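PDB 3OKG: restriction endonuclease S subunits from Thermoanaerobacter tengcongensis, which probably acts as the DNA-binding specificity subunit of a type I restriction-modification methyltransferase, which is built from M and S polypeptides. Local coordinates for residues E189-V194 / A394-L399; R178-K183 / D405-G410; S57-D60 / K65-S68. All coordinates share one frame; numbering follows the deposited sequence.

Interaction 1 (E189-V194 / A394-L399); sequences ERVREV and AELKRL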
loop_
_atom_site.group_PDB
_atom_site.type_symbol
_atom_site.label_atom_id
_atom_site.label_comp_id
_atom_site.label_asym_id
_atom_site.label_seq_id
_atom_site.Cartn_x
_atom_site.Cartn_y
_atom_site.Cartn_z
ATOM N N GLU A 189 8.869 16.056 1.798
ATOM C CA GLU A 189 7.658 16.752 1.361
ATOM C C GLU A 189 7.332 16.417 -0.112
ATOM O O GLU A 189 6.177 16.257 -0.483
ATOM C CB GLU A 189 7.790 18.259 1.555
ATOM C CG GLU A 189 6.594 19.060 1.057
ATOM C CD GLU A 189 5.256 18.695 1.713
ATOM O OE1 GLU A 189 5.217 18.212 2.868
ATOM O OE2 GLU A 189 4.222 18.910 1.045
ATOM N N ARG A 190 8.341 16.305 -0.957
ATOM C CA ARG A 190 8.052 15.925 -2.347
ATOM C C ARG A 190 7.428 14.538 -2.427
ATOM O O ARG A 190 6.556 14.263 -3.267
ATOM C CB ARG A 190 9.328 15.996 -3.181
ATOM C CG ARG A 190 9.883 17.403 -3.229
ATOM C CD ARG A 190 10.861 17.523 -4.372
ATOM N NE ARG A 190 12.250 17.415 -3.966
ATOM C CZ ARG A 190 13.118 18.417 -4.060
ATOM N NH1 ARG A 190 14.372 18.249 -3.670
ATOM N NH2 ARG A 190 12.730 19.589 -4.554
ATOM N N VAL A 191 7.887 13.626 -1.579
ATOM C CA VAL A 191 7.216 12.332 -1.513
ATOM C C VAL A 191 5.721 12.464 -1.222
ATOM O O VAL A 191 4.896 11.864 -1.925
ATOM C CB VAL A 191 7.881 11.393 -0.504
ATOM C CG1 VAL A 191 7.030 10.105 -0.312
ATOM C CG2 VAL A 191 9.330 11.093 -0.971
ATOM N N ARG A 192 5.363 13.230 -0.193
ATOM C CA ARG A 192 3.938 13.472 0.111
ATOM C C ARG A 192 3.206 14.093 -1.079
ATOM O O ARG A 192 2.069 13.710 -1.399
ATOM C CB ARG A 192 3.776 14.406 1.315
ATOM C CG ARG A 192 4.699 14.110 2.491
ATOM C CD ARG A 192 4.411 12.741 3.106
ATOM N NE ARG A 192 3.517 12.829 4.266
ATOM C CZ ARG A 192 2.366 12.175 4.372
ATOM N NH1 ARG A 192 1.975 11.369 3.392
ATOM N NH2 ARG A 192 1.612 12.308 5.458
ATOM N N GLU A 193 3.846 15.067 -1.720
ATOM C CA GLU A 193 3.225 15.766 -2.852
ATOM C C GLU A 193 2.862 14.761 -3.936
ATOM O O GLU A 193 1.835 14.870 -4.594
ATOM C CB GLU A 193 4.234 16.710 -3.471
ATOM C CG GLU A 193 4.093 18.182 -3.275
ATOM C CD GLU A 193 4.795 18.943 -4.429
ATOM O OE1 GLU A 193 4.105 19.615 -5.248
ATOM O OE2 GLU A 193 6.038 18.831 -4.541
ATOM N N VAL A 194 3.775 13.834 -4.184
ATOM C CA VAL A 194 3.574 12.840 -5.238
ATOM C C VAL A 194 2.458 11.874 -4.885
ATOM O O VAL A 194 1.627 11.524 -5.739
ATOM C CB VAL A 194 4.906 12.122 -5.578
ATOM C CG1 VAL A 194 4.673 10.903 -6.499
ATOM C CG2 VAL A 194 5.847 13.099 -6.201
ATOM N N ALA A 394 4.449 2.134 5.259
ATOM C CA ALA A 394 5.626 1.545 4.601
ATOM C C ALA A 394 6.296 2.485 3.601
ATOM O O ALA A 394 7.516 2.672 3.613
ATOM C CB ALA A 394 5.253 0.240 3.925
ATOM N N GLU A 395 5.515 3.090 2.722
ATOM C CA GLU A 395 6.145 3.966 1.749
ATOM C C GLU A 395 6.903 5.080 2.478
ATOM O O GLU A 395 8.054 5.374 2.163
ATOM C CB GLU A 395 5.138 4.559 0.753
ATOM C CG GLU A 395 5.725 4.715 -0.644
ATOM C CD GLU A 395 5.125 5.860 -1.463
ATOM O OE1 GLU A 395 5.568 6.009 -2.619
ATOM O OE2 GLU A 395 4.240 6.613 -0.976
ATOM N N LEU A 396 6.269 5.706 3.456
ATOM C CA LEU A 396 6.922 6.812 4.081
ATOM C C LEU A 396 8.187 6.339 4.828
ATOM O O LEU A 396 9.213 6.963 4.699
ATOM C CB LEU A 396 5.966 7.610 4.981
ATOM C CG LEU A 396 4.687 8.176 4.322
ATOM C CD1 LEU A 396 4.024 9.178 5.266
ATOM C CD2 LEU A 396 4.992 8.840 2.974
ATOM N N LYS A 397 8.119 5.248 5.592
ATOM C CA LYS A 397 9.269 4.886 6.413
ATOM C C LYS A 397 10.469 4.441 5.565
ATOM O O LYS A 397 11.611 4.787 5.850
ATOM C CB LYS A 397 8.876 3.826 7.444
ATOM C CG LYS A 397 8.236 4.410 8.712
ATOM C CD LYS A 397 7.764 3.256 9.618
ATOM C CE LYS A 397 7.353 3.741 10.994
ATOM N NZ LYS A 397 7.001 2.597 11.868
ATOM N N ARG A 398 10.215 3.665 4.522
ATOM C CA ARG A 398 11.317 3.150 3.704
ATOM C C ARG A 398 11.888 4.182 2.713
ATOM O O ARG A 398 13.089 4.171 2.395
ATOM C CB ARG A 398 10.883 1.881 2.973
ATOM C CG ARG A 398 10.497 0.735 3.947
ATOM C CD ARG A 398 11.554 0.464 5.046
ATOM N NE ARG A 398 12.895 0.303 4.491
ATOM C CZ ARG A 398 14.016 0.331 5.212
ATOM N NH1 ARG A 398 13.957 0.467 6.530
ATOM N NH2 ARG A 398 15.193 0.193 4.611
ATOM N N LEU A 399 11.030 5.052 2.200
ATOM C CA LEU A 399 11.536 6.157 1.396
ATOM C C LEU A 399 12.316 7.117 2.268
ATOM O O LEU A 399 13.321 7.674 1.836
ATOM C CB LEU A 399 10.404 6.931 0.707
ATOM C CG LEU A 399 9.507 6.191 -0.289
ATOM C CD1 LEU A 399 8.708 7.211 -1.140
ATOM C CD2 LEU A 399 10.255 5.247 -1.161
#
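Leu396 and Leu399 lean on Val191 and Arg192 across two nearly antiparallel helices. The short axes approach to 11.0 Å and make an angle of 152°. Early in 394-399, Glu395 points its carboxylate past the contact, to a salt bridge with Arg195. Leu396 follows and is buried. Its CA lies 7.9 Å from Val191 CA. The Leu396 and Val191 side chains run past each other in opposite directions, with CD2 of Leu396 4.1 Å from Val191 CG1. Leu396 CD1 sits over the centre of one face of the Arg192 guanidinium, 3.5 Å above the plane. These two side chains run at about a right angle. Arg192 gets there by bending twice, with chi2 at -64° and chi3 at -96°, which swings the flat group across the leucine. Both segments lie in predicted coiled-coil regions, and the contact is a mostly apolar seam between helices 174-216 and 392-407, with the Arg192 guanidinium at its margin. With an alanine in place of Arg192, Leu396 CD1 would probably lose the flat cover over it and a gap would open beside the seam. One turn on, Leu399 meets Val191. Its CD1 faces both methyls of Val191, with CG1 at 3.4 Å and CG2 at 3.9 Å. The first of these is tighter than ordinary carbon contact, so the two side chains are pressed hard together here.

Interaction 2 (R178-K183 / D405-G410); sequences RRIVAK and DKAFRG. With SO4 (sulfate ion), chain E.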
loop_
_atom_site.group_PDB
_atom_site.type_symbol
_atom_site.label_atom_id
_atom_site.label_comp_id
_atom_site.label_asym_id
_atom_site.label_seq_id
_atom_site.Cartn_x
_atom_site.Cartn_y
_atom_site.Cartn_z
ATOM N N ARG A 178 22.705 21.892 9.193
ATOM C CA ARG A 178 21.467 22.626 8.914
ATOM C C ARG A 178 21.073 22.486 7.442
ATOM O O ARG A 178 19.887 22.387 7.094
ATOM C CB ARG A 178 21.615 24.104 9.311
ATOM C CG ARG A 178 21.822 24.273 10.831
ATOM C CD ARG A 178 21.700 25.726 11.256
ATOM N NE ARG A 178 22.746 26.529 10.653
ATOM C CZ ARG A 178 23.956 26.694 11.160
ATOM N NH1 ARG A 178 24.294 26.092 12.298
ATOM N NH2 ARG A 178 24.829 27.467 10.522
ATOM N N ARG A 179 22.065 22.466 6.570
ATOM C CA ARG A 179 21.775 22.322 5.147
ATOM C C ARG A 179 21.168 20.949 4.856
ATOM O O ARG A 179 20.174 20.819 4.137
ATOM C CB ARG A 179 23.065 22.464 4.347
ATOM C CG ARG A 179 22.816 22.430 2.861
ATOM C CD ARG A 179 24.115 22.316 2.078
ATOM N NE ARG A 179 23.834 21.852 0.726
ATOM C CZ ARG A 179 24.004 20.602 0.322
ATOM N NH1 ARG A 179 24.488 19.693 1.160
ATOM N NH2 ARG A 179 23.707 20.268 -0.923
ATOM N N ILE A 180 21.785 19.917 5.418
ATOM C CA ILE A 180 21.246 18.564 5.262
ATOM C C ILE A 180 19.824 18.428 5.808
ATOM O O ILE A 180 18.997 17.776 5.206
ATOM C CB ILE A 180 22.174 17.531 5.940
ATOM C CG1 ILE A 180 23.500 17.460 5.171
ATOM C CG2 ILE A 180 21.465 16.122 6.015
ATOM C CD1 ILE A 180 24.607 16.695 5.855
ATOM N N VAL A 181 19.547 19.012 6.969
ATOM C CA VAL A 181 18.185 18.967 7.514
ATOM C C VAL A 181 17.166 19.549 6.533
ATOM O O VAL A 181 16.056 18.996 6.316
ATOM C CB VAL A 181 18.109 19.777 8.839
ATOM C CG1 VAL A 181 16.650 20.033 9.217
ATOM C CG2 VAL A 181 18.868 19.050 9.962
ATOM N N ALA A 182 17.531 20.674 5.925
ATOM C CA ALA A 182 16.626 21.318 4.982
ATOM C C ALA A 182 16.376 20.431 3.752
ATOM O O ALA A 182 15.244 20.335 3.275
ATOM C CB ALA A 182 17.166 22.720 4.554
ATOM N N LYS A 183 17.430 19.788 3.257
ATOM C CA LYS A 183 17.304 18.955 2.060
ATOM C C LYS A 183 16.484 17.712 2.352
ATOM O O LYS A 183 15.647 17.313 1.551
ATOM C CB LYS A 183 18.677 18.508 1.549
ATOM C CG LYS A 183 19.598 19.645 1.122
ATOM C CD LYS A 183 19.157 20.258 -0.205
ATOM C CE LYS A 183 20.255 21.140 -0.814
ATOM N NZ LYS A 183 19.980 21.472 -2.247
ATOM N N ASP A 405 19.969 7.738 3.955
ATOM C CA ASP A 405 21.214 7.082 3.535
ATOM C C ASP A 405 22.051 8.016 2.673
ATOM O O ASP A 405 23.275 8.126 2.845
ATOM C CB ASP A 405 20.926 5.782 2.772
ATOM C CG ASP A 405 20.520 4.653 3.696
ATOM O OD1 ASP A 405 20.754 4.766 4.924
ATOM O OD2 ASP A 405 19.958 3.657 3.205
ATOM N N LYS A 406 21.391 8.702 1.757
ATOM C CA LYS A 406 22.078 9.728 0.956
ATOM C C LYS A 406 22.589 10.893 1.821
ATOM O O LYS A 406 23.717 11.364 1.660
ATOM C CB LYS A 406 21.130 10.302 -0.097
ATOM C CG LYS A 406 20.574 9.303 -1.083
ATOM C CD LYS A 406 19.713 10.038 -2.110
ATOM C CE LYS A 406 18.772 9.102 -2.875
ATOM N NZ LYS A 406 18.423 9.714 -4.176
ATOM N N ALA A 407 21.744 11.355 2.737
ATOM C CA ALA A 407 22.088 12.490 3.582
ATOM C C ALA A 407 23.354 12.206 4.376
ATOM O O ALA A 407 24.243 13.046 4.456
ATOM C CB ALA A 407 20.937 12.821 4.533
ATOM N N PHE A 408 23.452 11.013 4.962
ATOM C CA PHE A 408 24.492 10.810 5.955
ATOM C C PHE A 408 25.780 10.253 5.369
ATOM O O PHE A 408 26.714 9.954 6.097
ATOM C CB PHE A 408 23.959 9.997 7.136
ATOM C CG PHE A 408 22.780 10.660 7.800
ATOM C CD1 PHE A 408 22.840 12.004 8.135
ATOM C CD2 PHE A 408 21.614 9.952 8.075
ATOM C CE1 PHE A 408 21.772 12.638 8.752
ATOM C CE2 PHE A 408 20.532 10.573 8.682
ATOM C CZ PHE A 408 20.602 11.919 9.018
ATOM N N ARG A 409 25.813 10.187 4.043
ATOM C CA ARG A 409 27.013 9.818 3.285
ATOM C C ARG A 409 27.558 11.094 2.614
ATOM O O ARG A 409 28.601 11.085 1.972
ATOM C CB ARG A 409 26.610 8.803 2.216
ATOM C CG ARG A 409 27.707 7.922 1.692
ATOM C CD ARG A 409 27.124 6.578 1.280
ATOM N NE ARG A 409 26.755 5.790 2.456
ATOM C CZ ARG A 409 27.544 4.889 3.038
ATOM N NH1 ARG A 409 28.764 4.632 2.548
ATOM N NH2 ARG A 409 27.105 4.237 4.110
ATOM N N GLY A 410 26.817 12.188 2.744
ATOM C CA GLY A 410 27.208 13.460 2.165
ATOM C C GLY A 410 26.778 13.626 0.719
ATOM O O GLY A 410 27.325 14.441 -0.014
HETATM S S SO4 E . 23.437 29.792 8.162
HETATM O O1 SO4 E . 23.619 30.900 9.104
HETATM O O2 SO4 E . 23.516 30.311 6.800
HETATM O O3 SO4 E . 24.511 28.818 8.367
HETATM O O4 SO4 E . 22.128 29.151 8.334
#
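A Schellman motif ends helix 392-407, and Ala407 and Phe408 at this terminus pack against Ile180 of the long helix 174-216. Gly410 is the C-prime residue, with positive phi. Its N bonds to Ala407 O at 3.2 Å, and Asp411 N reaches back to Lys406 O. The backbones are close here, with Ile180 CA 6.4 Å from Ala407 CA. Ile180 touches with its CG2 methyl. That branch stands anti to the backbone N, since chi1 of -68° sets CG1 beside the N instead. CG2 meets Ala407 CB at 3.7 Å. It also comes within 4.4 Å of Phe408 CE1, approaching the ring obliquely. Ala407 CB itself lies over one face of the Phe408 ring, 4.1 Å above the plane and offset toward the rim, so isoleucine methyl, alanine methyl and ring meet at one corner. Phe132 of helix 130-137 adds a second aromatic: it touches Ile180, and its ring meets that of Phe408 at about 90°. Arg178 takes no part in this packing. Its NH2 donates to O3 of a sulfate at 2.6 Å and 165°, with O3 at the edge of the guanidinium and in its plane. NH1 of the same group forms a salt bridge with Glu129. The sulfate probably came from the crystallisation liquor. Between the side chains of the two segments the contact is apolar. All three touching residues are buried, so it rests on the fit of methyls and ring, while the polar bonds of Arg178 are made elsewhere.

Interaction 3 (S57-D60 / K65-S68); sequences SAID and KIVS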
loop_
_atom_site.group_PDB
_atom_site.type_symbol
_atom_site.label_atom_id
_atom_site.label_comp_id
_atom_site.label_asym_id
_atom_site.label_seq_id
_atom_site.Cartn_x
_atom_site.Cartn_y
_atom_site.Cartn_z
ATOM N N SER A 57 2.587 6.014 22.803
ATOM C CA SER A 57 1.357 6.206 22.053
ATOM C C SER A 57 1.218 7.635 21.523
ATOM O O SER A 57 0.483 7.855 20.553
ATOM C CB SER A 57 0.128 5.814 22.893
ATOM O OG SER A 57 -0.285 6.907 23.695
ATOM N N ALA A 58 1.917 8.599 22.132
ATOM C CA ALA A 58 1.819 10.005 21.711
ATOM C C ALA A 58 2.499 10.288 20.372
ATOM O O ALA A 58 2.313 11.358 19.778
ATOM C CB ALA A 58 2.405 10.940 22.790
ATOM N N ILE A 59 3.321 9.344 19.927
ATOM C CA ILE A 59 4.140 9.539 18.733
ATOM C C ILE A 59 3.534 8.887 17.485
ATOM O O ILE A 59 3.109 7.714 17.514
ATOM C CB ILE A 59 5.568 8.987 18.955
ATOM C CG1 ILE A 59 6.245 9.786 20.085
ATOM C CG2 ILE A 59 6.421 9.077 17.670
ATOM C CD1 ILE A 59 7.728 9.542 20.219
ATOM N N ASP A 60 3.555 9.635 16.388
ATOM C CA ASP A 60 3.292 9.096 15.058
ATOM C C ASP A 60 4.640 8.605 14.511
ATOM O O ASP A 60 5.502 9.409 14.115
ATOM C CB ASP A 60 2.724 10.193 14.130
ATOM C CG ASP A 60 2.533 9.700 12.697
ATOM O OD1 ASP A 60 2.926 8.550 12.400
ATOM O OD2 ASP A 60 1.985 10.454 11.858
ATOM N N LYS A 65 6.704 12.227 14.902
ATOM C CA LYS A 65 6.207 13.511 15.439
ATOM C C LYS A 65 5.375 13.251 16.691
ATOM O O LYS A 65 4.650 12.265 16.752
ATOM C CB LYS A 65 5.389 14.255 14.382
ATOM C CG LYS A 65 4.881 15.644 14.810
ATOM C CD LYS A 65 3.960 16.233 13.710
ATOM C CE LYS A 65 3.579 17.669 14.019
ATOM N NZ LYS A 65 4.784 18.566 14.191
ATOM N N ILE A 66 5.516 14.105 17.702
ATOM C CA ILE A 66 4.679 13.971 18.886
ATOM C C ILE A 66 3.312 14.581 18.505
ATOM O O ILE A 66 3.210 15.785 18.309
ATOM C CB ILE A 66 5.264 14.721 20.053
ATOM C CG1 ILE A 66 6.604 14.082 20.496
ATOM C CG2 ILE A 66 4.288 14.704 21.257
ATOM C CD1 ILE A 66 7.442 15.038 21.304
ATOM N N VAL A 67 2.289 13.750 18.379
ATOM C CA VAL A 67 0.990 14.261 17.926
ATOM C C VAL A 67 -0.135 14.109 18.935
ATOM O O VAL A 67 -1.170 14.751 18.778
ATOM C CB VAL A 67 0.529 13.612 16.587
ATOM C CG1 VAL A 67 1.557 13.894 15.453
ATOM C CG2 VAL A 67 0.269 12.136 16.762
ATOM N N SER A 68 0.021 13.245 19.934
ATOM C CA SER A 68 -1.091 13.079 20.888
ATOM C C SER A 68 -0.656 12.918 22.353
ATOM O O SER A 68 -0.928 11.906 22.994
ATOM C CB SER A 68 -2.023 11.956 20.449
ATOM O OG SER A 68 -1.318 10.740 20.273
HETATM O O HOH W 1 -2.226 8.638 22.161
#
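Residues 59-60 and 65-66 pair as short antiparallel strands; 57-58 ends a 3-10 turn and 67-68 is already loop. Asp60 and Lys65 form a hydrogen-bonded pair: Asp60 N donates to Lys65 O at 2.9 Å, and Lys65 N to Asp60 O at 3.2 Å. Ile59 and Ile66 make the next, non-hydrogen-bonded pair. Beyond it, Ala58 O accepts two amides at once, from Val67 N at 2.8 Å and Ser68 N at 3.0 Å. The first lies nearly in line with the carbonyl, with a C=O...N angle of 172°. The second comes in well off that line, at 130°. Ala58 CB lies 3.5 Å from Ser68 O. Ile59 and Ile66 share one face, where their CG1 atoms come to 4.3 Å. Both also pack on Ile91 and Ala103. Asp60 CB lies 4.1 Å from Val67 CG2, just past the strand. The Asp60 carboxylate turns to Thr62 N. Chi1 of 56° places Ser68 OG between its backbone N and carbonyl carbon, where it shares a water with Ser57 OG, which also bonds to Asp55. The arrangement is a small beta hairpin within the first DNA specificity region of the chain.

How the interactions relate
Interactions 1 and 2 join the same two helices, 174-216 and 392-407. Their centres lie about 16 Å apart, and their nearest atoms about 5 Å, without touching. Along the chain, interaction 1 is nested inside the loop that interaction 2 closes. Together they bring a helix from the middle of the sequence against one near the C-terminus. Interaction 3 closes earlier in the chain and spans only a hairpin. Its centre is about 18 Å from that of interaction 1 and about 24 Å from that of interaction 2, and it touches neither. Its turn still reaches helix 392-407: Thr62 touches Leu396 of interaction 1. The sulfate on Arg178 lies on segment 178-183, but away from the packed residues.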